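Photoreceptor-histidine kinase BphP (Stigmatella aurantiaca DW4/3-1, PDB 6BAF) probably senses red and far-red light through its bound bilin chromophore and passes the signal on through histidine kinase activity. Local coordinates at residues R163-A166 and E167-S171; D135-D138 and L139-C143. All coordinates share one frame; numbering follows the deposited sequence.

Interaction 1 of 2, residues R163-A166 and E167-S171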
ATOM      1  N   ARG A 163      11.555  17.576  15.184  1.00 30.50           N
ATOM      2  CA  ARG A 163      10.559  18.593  14.918  1.00 38.02           C
ATOM      3  C   ARG A 163      11.205  19.978  14.913  1.00 42.17           C
ATOM      4  O   ARG A 163      12.022  20.274  15.782  1.00 42.01           O
ATOM      5  CB  ARG A 163       9.466  18.543  15.982  1.00 34.51           C
ATOM      6  CG  ARG A 163       8.374  19.531  15.675  1.00 40.47           C
ATOM      7  CD  ARG A 163       7.391  19.607  16.824  1.00 45.36           C
ATOM      8  NE  ARG A 163       6.296  20.495  16.437  1.00 49.51           N
ATOM      9  CZ  ARG A 163       5.169  20.637  17.134  1.00 54.36           C
ATOM     10  NH1 ARG A 163       4.985  19.934  18.264  1.00 48.84           N
ATOM     11  NH2 ARG A 163       4.227  21.465  16.683  1.00 50.77           N
ATOM     12  N   PHE A 164      10.838  20.820  13.939  1.00 40.50           N
ATOM     13  CA  PHE A 164      11.383  22.170  13.801  1.00 37.67           C
ATOM     14  C   PHE A 164      10.559  23.172  14.598  1.00 45.66           C
ATOM     15  O   PHE A 164       9.326  23.122  14.595  1.00 43.55           O
ATOM     16  CB  PHE A 164      11.410  22.606  12.328  1.00 39.33           C
ATOM     17  CG  PHE A 164      12.337  21.765  11.433  1.00 39.07           C
ATOM     18  CD1 PHE A 164      13.726  21.860  11.544  1.00 36.17           C
ATOM     19  CD2 PHE A 164      11.802  20.888  10.485  1.00 36.06           C
ATOM     20  CE1 PHE A 164      14.580  21.091  10.754  1.00 36.07           C
ATOM     21  CE2 PHE A 164      12.633  20.099   9.661  1.00 38.18           C
ATOM     22  CZ  PHE A 164      14.044  20.191   9.783  1.00 37.89           C
ATOM     23  N   ASP A 165      11.233  24.120  15.248  1.00 44.04           N
ATOM     24  CA  ASP A 165      10.480  25.192  15.865  1.00 47.14           C
ATOM     25  C   ASP A 165      10.410  26.389  14.912  1.00 49.71           C
ATOM     26  O   ASP A 165      10.731  26.276  13.713  1.00 43.98           O
ATOM     27  CB  ASP A 165      11.085  25.535  17.244  1.00 49.28           C
ATOM     28  CG  ASP A 165      12.474  26.185  17.159  1.00 53.23           C
ATOM     29  OD1 ASP A 165      12.924  26.628  16.056  1.00 53.63           O
ATOM     30  OD2 ASP A 165      13.140  26.258  18.224  1.00 59.60           O
ATOM     31  N   ALA A 166      10.109  27.560  15.470  1.00 53.64           N
ATOM     32  CA  ALA A 166       9.596  28.732  14.749  1.00 57.92           C
ATOM     33  C   ALA A 166      10.317  29.432  13.553  1.00 60.34           C
ATOM     34  O   ALA A 166       9.573  30.074  12.810  1.00 70.60           O
ATOM     35  CB  ALA A 166       9.259  29.804  15.781  1.00 60.09           C
ATOM     36  N   GLU A 167      11.614  29.434  13.215  1.00 58.60           N
ATOM     37  CA  GLU A 167      12.938  29.517  13.845  1.00 56.70           C
ATOM     38  C   GLU A 167      13.920  28.445  13.330  1.00 55.12           C
ATOM     39  O   GLU A 167      15.111  28.729  13.127  1.00 44.71           O
ATOM     40  CB  GLU A 167      12.919  29.506  15.319  1.00 61.88           C
ATOM     41  CG  GLU A 167      14.271  30.128  15.689  1.00 58.86           C
ATOM     42  CD  GLU A 167      14.193  31.129  16.818  1.00 71.97           C
ATOM     43  OE1 GLU A 167      13.078  31.676  16.991  1.00 75.66           O
ATOM     44  OE2 GLU A 167      15.240  31.358  17.517  1.00 73.32           O
ATOM     45  N   TRP A 168      13.407  27.235  13.090  1.00 46.25           N
ATOM     46  CA  TRP A 168      14.068  26.139  12.395  1.00 43.98           C
ATOM     47  C   TRP A 168      15.164  25.484  13.213  1.00 40.86           C
ATOM     48  O   TRP A 168      15.909  24.643  12.678  1.00 43.34           O
ATOM     49  CB  TRP A 168      14.590  26.552  11.013  1.00 44.13           C
ATOM     50  CG  TRP A 168      13.458  27.050  10.191  1.00 50.01           C
ATOM     51  CD1 TRP A 168      13.154  28.356   9.918  1.00 45.37           C
ATOM     52  CD2 TRP A 168      12.412  26.254   9.590  1.00 48.07           C
ATOM     53  NE1 TRP A 168      12.007  28.425   9.165  1.00 46.24           N
ATOM     54  CE2 TRP A 168      11.524  27.156   8.954  1.00 49.66           C
ATOM     55  CE3 TRP A 168      12.148  24.869   9.523  1.00 43.15           C
ATOM     56  CZ2 TRP A 168      10.390  26.722   8.237  1.00 49.48           C
ATOM     57  CZ3 TRP A 168      11.018  24.435   8.811  1.00 40.63           C
ATOM     58  CH2 TRP A 168      10.151  25.362   8.182  1.00 48.94           C
ATOM     59  N   ASN A 169      15.234  25.769  14.506  1.00 40.11           N
ATOM     60  CA  ASN A 169      15.900  24.847  15.411  1.00 40.49           C
ATOM     61  C   ASN A 169      15.094  23.554  15.477  1.00 45.22           C
ATOM     62  O   ASN A 169      13.907  23.531  15.164  1.00 42.69           O
ATOM     63  CB  ASN A 169      16.021  25.468  16.802  1.00 45.00           C
ATOM     64  CG  ASN A 169      16.781  26.799  16.769  1.00 47.96           C
ATOM     65  OD1 ASN A 169      17.859  26.884  16.168  1.00 41.40           O
ATOM     66  ND2 ASN A 169      16.205  27.838  17.364  1.00 45.60           N
ATOM     67  N   GLY A 170      15.749  22.470  15.880  1.00 43.14           N
ATOM     68  CA  GLY A 170      15.086  21.192  15.940  1.00 45.46           C
ATOM     69  C   GLY A 170      15.112  20.583  17.333  1.00 48.66           C
ATOM     70  O   GLY A 170      16.004  20.898  18.135  1.00 44.36           O
ATOM     71  N   SER A 171      14.143  19.696  17.614  1.00 40.83           N
ATOM     72  CA  SER A 171      14.038  18.941  18.848  1.00 40.44           C
ATOM     73  C   SER A 171      13.766  17.480  18.541  1.00 41.22           C
ATOM     74  O   SER A 171      12.908  17.183  17.698  1.00 39.75           O
ATOM     75  CB  SER A 171      12.892  19.447  19.701  1.00 40.10           C
ATOM     76  OG  SER A 171      13.169  20.758  20.109  1.00 57.44           O
TER
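Arg163 and Ser171 form an antiparallel hydrogen-bonded pair, their CA atoms 5.3 Å apart, and the two segments run nearly opposite ways. Both bonds of the pair are made: Arg163 N donates to Ser171 O at 2.9 Å, almost straight at 169°, and Ser171 N returns a bond to Arg163 O. Next comes the non-hydrogen-bonded pair of Phe164 and Gly170, where the CA atoms close to 4.4 Å. Beyond it Asp165 N still reaches Asn169 O at 2.7 Å, which closes the base of the loop. Inside that loop Trp168 N donates to Asp165 O at 2.9 Å, a bond from the fourth residue to the first that marks 165-168 as a beta turn; the N-H comes from well above the carbonyl plane.

Among the side chains, Phe164 and Trp168 supply the apolar contact. The edge of the indole at CE3 and CZ3 comes up to the root of the phenylalanine ring, with Trp168 CE3 3.6 Å from Phe164 CG. The ring planes make 58°, so the two rings meet aslant. Trp168 CG stands opposite its own carbonyl carbon (chi1 -58°), and this turns the indole back toward Phe164. Asp165 instead sends its carboxylate across the loop mouth: OD1 takes a weak bond from Asn169 N at 2.9 Å, while OD2 comes up against Asn169 CB, the carboxylate and amide planes steeply inclined. Asn169 OD1 in turn accepts a weak bond from Ala191 N.

Leu267 of strand 266-275 and Ile194 pack on Phe164, and Lys266 and Ala191 meet Trp168. Paired strands closed by a short loop define a beta hairpin, here the turn end of strands 158-164 and 170-177 in the antiparallel sheet of the GAF domain.

Interaction 2 of 2, residues D135-D138 and L139-C143; sequences DARD and LQELC
Glu141 reaches back from the first turn of the helix to Arg137. Its OE1 accepts from Arg137 N at 3.0 Å, on the anti side of the carboxylate and 27° out of its plane. The arginine chain, bent at chi3, folds over the same group, so that OE2 lies above the centre of the guanidinium face, 3.2 Å from CZ. Because OE1 lies well out of the guanidinium plane, the salt bridge (Arg137 NE to Glu141 OE1, 3.3 Å) is one of charge, with no N-H aimed at the oxygen; the two planes stand at 82°. Asp138 is the N-cap: with CG set between its backbone N and carbonyl carbon (chi1 58°), OD1 swings over the helix start and takes Glu141 N at 2.8 Å. Its carbonyl O begins the helical series, accepting from Leu142 N at 2.9 Å. Ala136 CB rests against the backbone of Leu142, 3.2 Å from its N. With an alanine in place of Glu141, Arg137 N would probably lose this acceptor and the guanidinium be set free to turn. Two carboxylates sit close, Asp138 OD1 4.4 Å from Glu141 OE1; the arginine charge and helix N-terminus probably offset their repulsion.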
ATOM      1  N   ASP A 135      -4.203   3.920  15.747  1.00 48.78           N
ATOM      2  CA  ASP A 135      -4.370   3.668  17.180  1.00 51.06           C
ATOM      3  C   ASP A 135      -3.887   4.813  18.055  1.00 56.67           C
ATOM      4  O   ASP A 135      -4.306   4.884  19.215  1.00 57.22           O
ATOM      5  CB  ASP A 135      -3.618   2.399  17.614  1.00 55.15           C
ATOM      6  CG  ASP A 135      -4.315   1.104  17.152  1.00 61.30           C
ATOM      7  OD1 ASP A 135      -5.515   1.184  16.749  1.00 61.90           O
ATOM      8  OD2 ASP A 135      -3.658   0.019  17.194  1.00 63.22           O
ATOM      9  N   ALA A 136      -3.001   5.686  17.558  1.00 52.33           N
ATOM     10  CA  ALA A 136      -2.487   6.775  18.385  1.00 55.25           C
ATOM     11  C   ALA A 136      -3.591   7.765  18.722  1.00 53.26           C
ATOM     12  O   ALA A 136      -4.351   8.192  17.848  1.00 52.35           O
ATOM     13  CB  ALA A 136      -1.352   7.525  17.673  1.00 48.35           C
ATOM     14  N   ARG A 137      -3.629   8.186  19.989  1.00 57.04           N
ATOM     15  CA  ARG A 137      -4.655   9.109  20.470  1.00 57.18           C
ATOM     16  C   ARG A 137      -4.191  10.555  20.597  1.00 56.60           C
ATOM     17  O   ARG A 137      -5.036  11.420  20.829  1.00 60.39           O
ATOM     18  CB  ARG A 137      -5.176   8.667  21.844  1.00 62.45           C
ATOM     19  CG  ARG A 137      -5.372   7.177  22.062  1.00 62.33           C
ATOM     20  CD  ARG A 137      -5.358   6.911  23.576  1.00 65.92           C
ATOM     21  NE  ARG A 137      -4.549   5.733  23.854  1.00 75.63           N
ATOM     22  CZ  ARG A 137      -3.881   5.511  24.985  1.00 79.34           C
ATOM     23  NH1 ARG A 137      -3.910   6.420  25.949  1.00 83.20           N
ATOM     24  NH2 ARG A 137      -3.163   4.393  25.127  1.00 83.95           N
ATOM     25  N   ASP A 138      -2.883  10.838  20.515  1.00 54.07           N
ATOM     26  CA  ASP A 138      -2.379  12.219  20.495  1.00 58.83           C
ATOM     27  C   ASP A 138      -1.070  12.273  19.695  1.00 56.18           C
ATOM     28  O   ASP A 138      -0.513  11.236  19.304  1.00 53.56           O
ATOM     29  CB  ASP A 138      -2.181  12.784  21.921  1.00 54.36           C
ATOM     30  CG  ASP A 138      -1.207  11.945  22.777  1.00 63.18           C
ATOM     31  OD1 ASP A 138      -0.447  11.111  22.227  1.00 62.55           O
ATOM     32  OD2 ASP A 138      -1.189  12.124  24.021  1.00 71.43           O
ATOM     33  N   LEU A 139      -0.551  13.501  19.509  1.00 55.02           N
ATOM     34  CA  LEU A 139       0.663  13.719  18.715  1.00 52.53           C
ATOM     35  C   LEU A 139       1.825  12.900  19.237  1.00 50.13           C
ATOM     36  O   LEU A 139       2.554  12.279  18.457  1.00 49.35           O
ATOM     37  CB  LEU A 139       1.041  15.202  18.696  1.00 54.45           C
ATOM     38  CG  LEU A 139       2.376  15.535  17.992  1.00 56.38           C
ATOM     39  CD1 LEU A 139       2.365  15.091  16.508  1.00 48.18           C
ATOM     40  CD2 LEU A 139       2.659  17.042  18.098  1.00 52.25           C
ATOM     41  N   GLN A 140       1.998  12.843  20.554  1.00 50.92           N
ATOM     42  CA  GLN A 140       3.138  12.100  21.074  1.00 52.80           C
ATOM     43  C   GLN A 140       3.011  10.602  20.809  1.00 53.16           C
ATOM     44  O   GLN A 140       4.028   9.921  20.591  1.00 52.10           O
ATOM     45  CB  GLN A 140       3.307  12.361  22.568  1.00 55.03           C
ATOM     46  CG  GLN A 140       4.595  11.780  23.116  1.00 54.13           C
ATOM     47  CD  GLN A 140       5.843  12.462  22.502  1.00 65.87           C
ATOM     48  OE1 GLN A 140       5.877  13.705  22.293  1.00 60.92           O
ATOM     49  NE2 GLN A 140       6.871  11.646  22.204  1.00 57.37           N
ATOM     50  N   GLU A 141       1.787  10.057  20.827  1.00 52.20           N
ATOM     51  CA  GLU A 141       1.644   8.631  20.527  1.00 54.91           C
ATOM     52  C   GLU A 141       1.850   8.376  19.039  1.00 45.41           C
ATOM     53  O   GLU A 141       2.468   7.371  18.661  1.00 44.97           O
ATOM     54  CB  GLU A 141       0.272   8.112  20.983  1.00 57.53           C
ATOM     55  CG  GLU A 141       0.056   8.171  22.499  1.00 60.99           C
ATOM     56  CD  GLU A 141      -1.106   7.301  22.993  1.00 69.89           C
ATOM     57  OE1 GLU A 141      -1.998   6.948  22.187  1.00 67.33           O
ATOM     58  OE2 GLU A 141      -1.099   6.945  24.196  1.00 74.12           O
ATOM     59  N   LEU A 142       1.312   9.265  18.190  1.00 40.42           N
ATOM     60  CA  LEU A 142       1.601   9.234  16.759  1.00 42.01           C
ATOM     61  C   LEU A 142       3.106   9.147  16.505  1.00 48.88           C
ATOM     62  O   LEU A 142       3.581   8.234  15.815  1.00 43.57           O
ATOM     63  CB  LEU A 142       1.032  10.485  16.105  1.00 46.46           C
ATOM     64  CG  LEU A 142       0.383  10.429  14.731  1.00 48.33           C
ATOM     65  CD1 LEU A 142       0.670  11.672  13.976  1.00 45.02           C
ATOM     66  CD2 LEU A 142       0.734   9.181  13.941  1.00 48.84           C
ATOM     67  N   CYS A 143       3.881  10.072  17.105  1.00 42.86           N
ATOM     68  CA  CYS A 143       5.333  10.079  16.910  1.00 44.10           C
ATOM     69  C   CYS A 143       5.950   8.762  17.348  1.00 43.21           C
ATOM     70  O   CYS A 143       6.764   8.171  16.627  1.00 45.06           O
ATOM     71  CB  CYS A 143       5.977  11.268  17.664  1.00 38.74           C
ATOM     72  SG  CYS A 143       5.373  12.884  17.104  1.00 51.87           S
TER

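In the fold
Interactions 1 and 2 are both local, and they occur in series along the chain: interaction 2 opens helix 139-154, which leads into strand 158-164, and interaction 1 then turns the chain back into strand 170-177. Their centres lie about 20 Å apart, yet they touch, Arg163 NH1 packing on Leu139 CD2 at 3.7 Å. Interaction 1 is partly buried, with Phe164 and Gly170 enclosed, and relies on strand pairing plus an aromatic contact. Interaction 2 is a surface contact dominated by charge and capping, its buried Leu142 turned to Met297 of helix 284-300. Gln140 NE2 bonds Ile173 O, tying the helix start to the hairpin's second strand.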